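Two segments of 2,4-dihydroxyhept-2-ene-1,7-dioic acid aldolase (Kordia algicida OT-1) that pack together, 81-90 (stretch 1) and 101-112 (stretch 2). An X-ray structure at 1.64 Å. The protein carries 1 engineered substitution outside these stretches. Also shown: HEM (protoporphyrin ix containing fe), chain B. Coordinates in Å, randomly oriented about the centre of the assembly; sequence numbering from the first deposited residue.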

ATOM      1  N   SER A  81      -0.308   0.257 -15.329  1.00 52.73           N
ATOM      2  CA  SER A  81      -0.725   1.626 -15.604  1.00 54.13           C
ATOM      3  C   SER A  81       0.440   2.590 -15.754  1.00 51.26           C
ATOM      4  O   SER A  81       0.329   3.566 -16.506  1.00 53.74           O
ATOM      5  CB  SER A  81      -1.657   2.132 -14.499  1.00 59.09           C
ATOM      6  OG  SER A  81      -2.914   1.491 -14.580  1.00 68.24           O
ATOM      7  N   TYR A  82       1.554   2.345 -15.075  1.00 48.52           N
ATOM      8  CA  TYR A  82       2.734   3.202 -15.177  1.00 49.97           C
ATOM      9  C   TYR A  82       3.993   2.357 -15.338  1.00 50.93           C
ATOM     10  O   TYR A  82       4.870   2.357 -14.471  1.00 52.31           O
ATOM     11  CB  TYR A  82       2.823   4.112 -13.954  1.00 53.17           C
ATOM     12  CG  TYR A  82       1.521   4.792 -13.583  1.00 56.91           C
ATOM     13  CD1 TYR A  82       0.609   4.192 -12.718  1.00 55.24           C
ATOM     14  CD2 TYR A  82       1.192   6.030 -14.123  1.00 53.07           C
ATOM     15  CE1 TYR A  82      -0.576   4.826 -12.378  1.00 52.12           C
ATOM     16  CE2 TYR A  82       0.007   6.666 -13.793  1.00 57.72           C
ATOM     17  CZ  TYR A  82      -0.873   6.062 -12.921  1.00 55.06           C
ATOM     18  OH  TYR A  82      -2.050   6.701 -12.597  1.00 62.41           O
ATOM     19  N   PRO A  83       4.135   1.629 -16.449  1.00 48.21           N
ATOM     20  CA  PRO A  83       5.360   0.833 -16.629  1.00 55.14           C
ATOM     21  C   PRO A  83       6.595   1.676 -16.898  1.00 60.37           C
ATOM     22  O   PRO A  83       7.705   1.256 -16.547  1.00 58.33           O
ATOM     23  CB  PRO A  83       5.026  -0.066 -17.825  1.00 53.33           C
ATOM     24  CG  PRO A  83       4.048   0.724 -18.599  1.00 53.23           C
ATOM     25  CD  PRO A  83       3.237   1.514 -17.611  1.00 51.55           C
ATOM     26  N   GLY A  84       6.440   2.846 -17.521  1.00 59.89           N
ATOM     27  CA  GLY A  84       7.593   3.698 -17.765  1.00 51.80           C
ATOM     28  C   GLY A  84       8.188   4.255 -16.485  1.00 51.20           C
ATOM     29  O   GLY A  84       9.411   4.345 -16.347  1.00 52.87           O
ATOM     30  N   LEU A  85       7.334   4.640 -15.535  1.00 51.84           N
ATOM     31  CA  LEU A  85       7.832   5.099 -14.243  1.00 56.18           C
ATOM     32  C   LEU A  85       8.519   3.966 -13.489  1.00 58.55           C
ATOM     33  O   LEU A  85       9.517   4.190 -12.793  1.00 54.26           O
ATOM     34  CB  LEU A  85       6.683   5.685 -13.421  1.00 60.35           C
ATOM     35  CG  LEU A  85       6.995   6.263 -12.038  1.00 66.87           C
ATOM     36  CD1 LEU A  85       7.819   7.532 -12.159  1.00 65.96           C
ATOM     37  CD2 LEU A  85       5.706   6.540 -11.280  1.00 67.66           C
ATOM     38  N   LEU A  86       8.007   2.741 -13.627  1.00 55.84           N
ATOM     39  CA  LEU A  86       8.636   1.595 -12.980  1.00 55.56           C
ATOM     40  C   LEU A  86       9.943   1.220 -13.668  1.00 53.97           C
ATOM     41  O   LEU A  86      10.916   0.845 -13.003  1.00 56.11           O
ATOM     42  CB  LEU A  86       7.669   0.411 -12.970  1.00 60.09           C
ATOM     43  CG  LEU A  86       8.131  -0.887 -12.306  1.00 62.70           C
ATOM     44  CD1 LEU A  86       8.514  -0.647 -10.857  1.00 59.06           C
ATOM     45  CD2 LEU A  86       7.046  -1.946 -12.407  1.00 59.13           C
ATOM     46  N   ALA A  87       9.987   1.320 -14.999  1.00 55.66           N
ATOM     47  CA  ALA A  87      11.196   1.006 -15.750  1.00 55.48           C
ATOM     48  C   ALA A  87      12.325   1.998 -15.496  1.00 56.86           C
ATOM     49  O   ALA A  87      13.456   1.740 -15.917  1.00 60.91           O
ATOM     50  CB  ALA A  87      10.888   0.952 -17.247  1.00 60.11           C
ATOM     51  N   THR A  88      12.041   3.119 -14.830  1.00 56.59           N
ATOM     52  CA  THR A  88      13.097   4.059 -14.471  1.00 59.32           C
ATOM     53  C   THR A  88      14.126   3.414 -13.550  1.00 53.26           C
ATOM     54  O   THR A  88      15.320   3.723 -13.634  1.00 59.34           O
ATOM     55  CB  THR A  88      12.478   5.301 -13.817  1.00 63.29           C
ATOM     56  OG1 THR A  88      11.978   6.179 -14.833  1.00 73.77           O
ATOM     57  CG2 THR A  88      13.493   6.052 -12.959  1.00 64.99           C
ATOM     58  N   TYR A  89      13.692   2.490 -12.699  1.00 47.91           N
ATOM     59  CA  TYR A  89      14.544   1.905 -11.677  1.00 47.62           C
ATOM     60  C   TYR A  89      15.017   0.514 -12.082  1.00 49.98           C
ATOM     61  O   TYR A  89      14.316  -0.229 -12.772  1.00 48.74           O
ATOM     62  CB  TYR A  89      13.805   1.839 -10.341  1.00 44.50           C
ATOM     63  CG  TYR A  89      13.354   3.198  -9.866  1.00 47.70           C
ATOM     64  CD1 TYR A  89      14.224   4.038  -9.188  1.00 54.02           C
ATOM     65  CD2 TYR A  89      12.066   3.650 -10.120  1.00 45.65           C
ATOM     66  CE1 TYR A  89      13.822   5.285  -8.761  1.00 50.58           C
ATOM     67  CE2 TYR A  89      11.654   4.898  -9.698  1.00 41.45           C
ATOM     68  CZ  TYR A  89      12.536   5.711  -9.018  1.00 51.78           C
ATOM     69  OH  TYR A  89      12.129   6.954  -8.597  1.00 47.05           O
ATOM     70  N   LYS A  90      16.229   0.176 -11.644  1.00 46.28           N
ATOM     71  CA  LYS A  90      16.815  -1.135 -11.872  1.00 48.28           C
ATOM     72  C   LYS A  90      17.135  -1.865 -10.576  1.00 51.56           C
ATOM     73  O   LYS A  90      17.597  -3.011 -10.624  1.00 51.52           O
ATOM     74  CB  LYS A  90      18.093  -1.015 -12.716  1.00 60.49           C
ATOM     75  CG  LYS A  90      17.865  -0.916 -14.220  1.00 69.74           C
ATOM     76  CD  LYS A  90      17.391   0.469 -14.633  1.00 79.35           C
ATOM     77  CE  LYS A  90      16.868   0.470 -16.059  1.00 90.01           C
ATOM     78  NZ  LYS A  90      16.050   1.680 -16.345  1.00 93.36           N
ATOM     79  N   ASN A 101      10.861  11.537  -2.967  1.00 38.46           N
ATOM     80  CA  ASN A 101      11.362  12.633  -3.784  1.00 37.80           C
ATOM     81  C   ASN A 101      11.189  12.415  -5.283  1.00 43.97           C
ATOM     82  O   ASN A 101      11.602  13.276  -6.067  1.00 42.68           O
ATOM     83  CB  ASN A 101      12.839  12.905  -3.463  1.00 40.37           C
ATOM     84  CG  ASN A 101      13.732  11.698  -3.701  1.00 42.52           C
ATOM     85  OD1 ASN A 101      13.316  10.701  -4.290  1.00 41.98           O
ATOM     86  ND2 ASN A 101      14.974  11.789  -3.239  1.00 50.85           N
ATOM     87  N   HIS A 102      10.593  11.301  -5.707  1.00 39.79           N
ATOM     88  CA  HIS A 102      10.323  11.118  -7.128  1.00 38.56           C
ATOM     89  C   HIS A 102       8.959  10.488  -7.385  1.00 37.58           C
ATOM     90  O   HIS A 102       8.107  11.096  -8.038  1.00 42.04           O
ATOM     91  CB  HIS A 102      11.404  10.262  -7.792  1.00 40.78           C
ATOM     92  CG  HIS A 102      11.147  10.000  -9.244  1.00 52.39           C
ATOM     93  ND1 HIS A 102      11.284   8.752  -9.812  1.00 56.17           N
ATOM     94  CD2 HIS A 102      10.750  10.826 -10.241  1.00 59.70           C
ATOM     95  CE1 HIS A 102      10.987   8.821 -11.098  1.00 63.81           C
ATOM     96  NE2 HIS A 102      10.660  10.069 -11.383  1.00 57.17           N
ATOM     97  N   ILE A 103       8.752   9.266  -6.884  1.00 37.46           N
ATOM     98  CA  ILE A 103       7.555   8.505  -7.238  1.00 37.84           C
ATOM     99  C   ILE A 103       6.298   9.259  -6.821  1.00 33.32           C
ATOM    100  O   ILE A 103       5.432   9.568  -7.648  1.00 37.90           O
ATOM    101  CB  ILE A 103       7.601   7.100  -6.614  1.00 39.19           C
ATOM    102  CG1 ILE A 103       8.667   6.247  -7.304  1.00 42.50           C
ATOM    103  CG2 ILE A 103       6.239   6.432  -6.712  1.00 36.56           C
ATOM    104  CD1 ILE A 103       8.974   4.954  -6.584  1.00 41.65           C
ATOM    105  N   HIS A 104       6.183   9.575  -5.531  1.00 33.71           N
ATOM    106  CA  HIS A 104       4.996  10.269  -5.052  1.00 35.28           C
ATOM    107  C   HIS A 104       4.967  11.738  -5.454  1.00 38.50           C
ATOM    108  O   HIS A 104       3.914  12.374  -5.333  1.00 38.67           O
ATOM    109  CB  HIS A 104       4.881  10.122  -3.532  1.00 31.59           C
ATOM    110  CG  HIS A 104       4.273   8.821  -3.103  1.00 29.00           C
ATOM    111  ND1 HIS A 104       4.271   8.393  -1.794  1.00 30.45           N
ATOM    112  CD2 HIS A 104       3.649   7.854  -3.817  1.00 32.93           C
ATOM    113  CE1 HIS A 104       3.670   7.216  -1.718  1.00 30.26           C
ATOM    114  NE2 HIS A 104       3.283   6.869  -2.932  1.00 24.92           N
ATOM    115  N   VAL A 105       6.085  12.287  -5.936  1.00 32.67           N
ATOM    116  CA  VAL A 105       6.039  13.594  -6.583  1.00 38.06           C
ATOM    117  C   VAL A 105       5.291  13.497  -7.907  1.00 35.75           C
ATOM    118  O   VAL A 105       4.480  14.368  -8.246  1.00 43.99           O
ATOM    119  CB  VAL A 105       7.463  14.150  -6.773  1.00 42.31           C
ATOM    120  CG1 VAL A 105       7.437  15.394  -7.650  1.00 45.15           C
ATOM    121  CG2 VAL A 105       8.100  14.458  -5.426  1.00 41.41           C
ATOM    122  N   GLU A 106       5.543  12.430  -8.670  1.00 38.75           N
ATOM    123  CA  GLU A 106       4.821  12.220  -9.919  1.00 41.03           C
ATOM    124  C   GLU A 106       3.348  11.932  -9.663  1.00 38.12           C
ATOM    125  O   GLU A 106       2.485  12.334 -10.452  1.00 47.21           O
ATOM    126  CB  GLU A 106       5.460  11.076 -10.706  1.00 44.49           C
ATOM    127  CG  GLU A 106       6.850  11.385 -11.232  1.00 46.22           C
ATOM    128  CD  GLU A 106       6.879  12.639 -12.080  1.00 53.35           C
ATOM    129  OE1 GLU A 106       6.105  12.714 -13.057  1.00 54.86           O
ATOM    130  OE2 GLU A 106       7.676  13.550 -11.771  1.00 59.49           O
ATOM    131  N   VAL A 107       3.043  11.237  -8.565  1.00 37.11           N
ATOM    132  CA  VAL A 107       1.654  10.923  -8.237  1.00 36.62           C
ATOM    133  C   VAL A 107       0.865  12.200  -7.974  1.00 38.14           C
ATOM    134  O   VAL A 107      -0.305  12.315  -8.358  1.00 47.08           O
ATOM    135  CB  VAL A 107       1.596   9.964  -7.034  1.00 37.17           C
ATOM    136  CG1 VAL A 107       0.151   9.635  -6.682  1.00 38.60           C
ATOM    137  CG2 VAL A 107       2.381   8.697  -7.331  1.00 37.52           C
ATOM    138  N   ARG A 108       1.492  13.181  -7.320  1.00 42.52           N
ATOM    139  CA  ARG A 108       0.804  14.441  -7.062  1.00 42.39           C
ATOM    140  C   ARG A 108       0.494  15.183  -8.356  1.00 51.37           C
ATOM    141  O   ARG A 108      -0.471  15.954  -8.414  1.00 52.39           O
ATOM    142  CB  ARG A 108       1.636  15.315  -6.121  1.00 43.34           C
ATOM    143  CG  ARG A 108       0.886  16.521  -5.575  1.00 50.33           C
ATOM    144  CD  ARG A 108       1.508  17.037  -4.289  1.00 46.30           C
ATOM    145  NE  ARG A 108       1.364  16.092  -3.185  1.00 48.68           N
ATOM    146  CZ  ARG A 108       0.199  15.745  -2.645  1.00 51.30           C
ATOM    147  NH1 ARG A 108      -0.929  16.264  -3.110  1.00 49.10           N
ATOM    148  NH2 ARG A 108       0.161  14.880  -1.641  1.00 50.51           N
ATOM    149  N   LYS A 109       1.295  14.958  -9.401  1.00 54.77           N
ATOM    150  CA  LYS A 109       0.970  15.510 -10.712  1.00 56.68           C
ATOM    151  C   LYS A 109      -0.207  14.773 -11.340  1.00 59.98           C
ATOM    152  O   LYS A 109      -1.072  15.389 -11.973  1.00 69.75           O
ATOM    153  CB  LYS A 109       2.190  15.443 -11.629  1.00 54.83           C
ATOM    154  CG  LYS A 109       3.426  16.143 -11.083  1.00 55.23           C
ATOM    155  CD  LYS A 109       4.565  16.094 -12.092  1.00 59.68           C
ATOM    156  CE  LYS A 109       5.907  16.327 -11.423  1.00 61.88           C
ATOM    157  NZ  LYS A 109       6.996  16.569 -12.409  1.00 51.82           N
ATOM    158  N   ILE A 110      -0.250  13.447 -11.192  1.00 64.77           N
ATOM    159  CA  ILE A 110      -1.403  12.681 -11.663  1.00 63.24           C
ATOM    160  C   ILE A 110      -2.659  13.143 -10.937  1.00 64.49           C
ATOM    161  O   ILE A 110      -3.615  13.632 -11.549  1.00 68.02           O
ATOM    162  CB  ILE A 110      -1.173  11.172 -11.463  1.00 66.33           C
ATOM    163  CG1 ILE A 110       0.173  10.737 -12.049  1.00 67.53           C
ATOM    164  CG2 ILE A 110      -2.315  10.372 -12.079  1.00 69.87           C
ATOM    165  CD1 ILE A 110       0.625   9.376 -11.555  1.00 63.92           C
ATOM    166  N   TYR A 111      -2.659  13.012  -9.614  1.00 58.05           N
ATOM    167  CA  TYR A 111      -3.796  13.391  -8.775  1.00 54.98           C
ATOM    168  C   TYR A 111      -3.385  14.556  -7.888  1.00 46.60           C
ATOM    169  O   TYR A 111      -2.766  14.344  -6.830  1.00 45.45           O
ATOM    170  CB  TYR A 111      -4.265  12.207  -7.929  1.00 50.38           C
ATOM    171  CG  TYR A 111      -4.584  10.963  -8.736  1.00 47.04           C
ATOM    172  CD1 TYR A 111      -5.692  10.919  -9.572  1.00 50.34           C
ATOM    173  CD2 TYR A 111      -3.774   9.837  -8.665  1.00 53.52           C
ATOM    174  CE1 TYR A 111      -5.987   9.791 -10.312  1.00 54.90           C
ATOM    175  CE2 TYR A 111      -4.060   8.701  -9.403  1.00 56.93           C
ATOM    176  CZ  TYR A 111      -5.168   8.685 -10.226  1.00 59.34           C
ATOM    177  OH  TYR A 111      -5.460   7.560 -10.964  1.00 65.90           O
ATOM    178  N   PRO A 112      -3.685  15.799  -8.272  1.00 48.52           N
ATOM    179  CA  PRO A 112      -3.342  16.936  -7.402  1.00 51.24           C
ATOM    180  C   PRO A 112      -4.019  16.881  -6.048  1.00 51.45           C
ATOM    181  O   PRO A 112      -3.504  17.470  -5.091  1.00 55.56           O
ATOM    182  CB  PRO A 112      -3.799  18.158  -8.215  1.00 56.65           C
ATOM    183  CG  PRO A 112      -4.773  17.614  -9.220  1.00 51.52           C
ATOM    184  CD  PRO A 112      -4.295  16.234  -9.539  1.00 54.58           C
TER
HETATM  185  CHA HEM B 201      -1.184   6.044  -1.449  1.00 38.91           C
HETATM  186  CHB HEM B 201       0.346   5.948  -6.658  1.00 36.41           C
HETATM  187  CHC HEM B 201       4.999   3.345  -5.261  1.00 37.90           C
HETATM  188  CHD HEM B 201       3.352   3.219  -0.065  1.00 31.59           C
HETATM  189  C1A HEM B 201      -0.802   6.061  -3.110  1.00 35.01           C
HETATM  190  C2A HEM B 201      -1.964   6.430  -3.827  1.00 39.84           C
HETATM  191  C3A HEM B 201      -1.581   6.406  -5.106  1.00 38.67           C
HETATM  192  C4A HEM B 201      -0.227   6.019  -5.062  1.00 36.53           C
HETATM  193  CMA HEM B 201      -2.421   6.733  -6.339  1.00 39.23           C
HETATM  194  CAA HEM B 201      -3.337   6.805  -3.269  1.00 32.68           C
HETATM  195  CBA HEM B 201      -3.340   8.314  -3.001  1.00 36.99           C
HETATM  196  CGA HEM B 201      -4.721   8.799  -2.569  1.00 38.82           C
HETATM  197  O1A HEM B 201      -4.956  10.035  -2.496  1.00 40.13           O
HETATM  198  O2A HEM B 201      -5.626   7.971  -2.285  1.00 40.66           O
HETATM  199  C1B HEM B 201       1.778   5.130  -6.515  1.00 36.52           C
HETATM  200  C2B HEM B 201       2.457   4.594  -7.791  1.00 36.40           C
HETATM  201  C3B HEM B 201       3.646   3.937  -7.357  1.00 39.00           C
HETATM  202  C4B HEM B 201       3.648   4.099  -5.865  1.00 35.51           C
HETATM  203  CMB HEM B 201       1.957   4.752  -9.227  1.00 46.72           C
HETATM  204  CAB HEM B 201       4.705   3.239  -8.203  1.00 38.06           C
HETATM  205  CBB HEM B 201       5.331   3.885  -9.165  1.00 53.14           C
HETATM  206  C1C HEM B 201       4.607   3.193  -3.601  1.00 34.91           C
HETATM  207  C2C HEM B 201       5.451   2.249  -2.976  1.00 32.73           C
HETATM  208  C3C HEM B 201       5.039   2.223  -1.697  1.00 33.14           C
HETATM  209  C4C HEM B 201       3.985   3.154  -1.640  1.00 31.83           C
HETATM  210  CMC HEM B 201       6.581   1.441  -3.610  1.00 35.05           C
HETATM  211  CAC HEM B 201       5.599   1.383  -0.553  1.00 43.12           C
HETATM  212  CBC HEM B 201       6.387   1.942   0.339  1.00 46.74           C
HETATM  213  C1D HEM B 201       1.908   4.036  -0.296  1.00 30.76           C
HETATM  214  C2D HEM B 201       1.052   3.884   0.939  1.00 29.79           C
HETATM  215  C3D HEM B 201      -0.141   4.597   0.642  1.00 27.82           C
HETATM  216  C4D HEM B 201       0.037   5.159  -0.786  1.00 30.76           C
HETATM  217  CMD HEM B 201       1.390   3.148   2.233  1.00 30.63           C
HETATM  218  CAD HEM B 201      -1.351   4.770   1.560  1.00 30.61           C
HETATM  219  CBD HEM B 201      -1.567   6.238   1.914  1.00 32.71           C
HETATM  220  CGD HEM B 201      -0.928   6.523   3.268  1.00 32.24           C
HETATM  221  O1D HEM B 201      -0.147   5.677   3.777  1.00 30.69           O
HETATM  222  O2D HEM B 201      -1.181   7.603   3.864  1.00 30.75           O
HETATM  223  NA  HEM B 201       0.349   5.705  -3.821  1.00 35.39           N
HETATM  224  NB  HEM B 201       2.492   4.759  -5.201  1.00 37.45           N
HETATM  225  NC  HEM B 201       3.592   3.777  -2.835  1.00 33.52           N
HETATM  226  ND  HEM B 201       1.353   4.747  -1.480  1.00 32.89           N
HETATM  227 FE   HEM B 201       2.222   5.201  -3.248  1.00 33.46          FE
HETATM  228  O   HOH W   1      -4.409   4.724 -11.161  1.00 66.93           O

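A short helix can pack against a longer one through a few side chains, with one direct hydrogen bond between them, and these two stretches illustrate the principle. The helix that starts at Pro83 lies beside the helix of stretch 2, the backbones nearest where the CA atoms of Leu85 and Ile103 stand 7.8 Å apart, a spacing filled by side chains. Together they bury 372 Å².

Tyr82, at the N-cap position, has its CA-to-CB bond directed toward stretch 2, and its CE2 meets Ile110 CD1 at 3.6 Å, an apolar contact. Its hydroxyl lies near that of Tyr111, OH to OH 3.9 Å, too far for a direct bond; the O of water 1 bridges them, 3.0 Å from Tyr111 OH and, in a weak hydrogen bond, 3.4 Å from Tyr82 OH.

One turn on, Leu85 touches both the helix and the heme: CD1 lies 3.6 Å from His102 CE1 and 4.1 Å from Glu106 CG, while CD2 reaches HEM CBB at 3.4 Å. Leu86 points away. Thr88 adds a looser contact, CG2 to His102 CE1 at 4.2 Å.

Tyr89 supplies the direct hydrogen bond. Its OH makes a very short hydrogen bond, 2.3 Å, to His102 ND1, approaching near the imidazole plane, where the nitrogen lone pair or N–H lies. Beside it, Tyr89 CE2 packs on Ile103 CG1 at 4.1 Å.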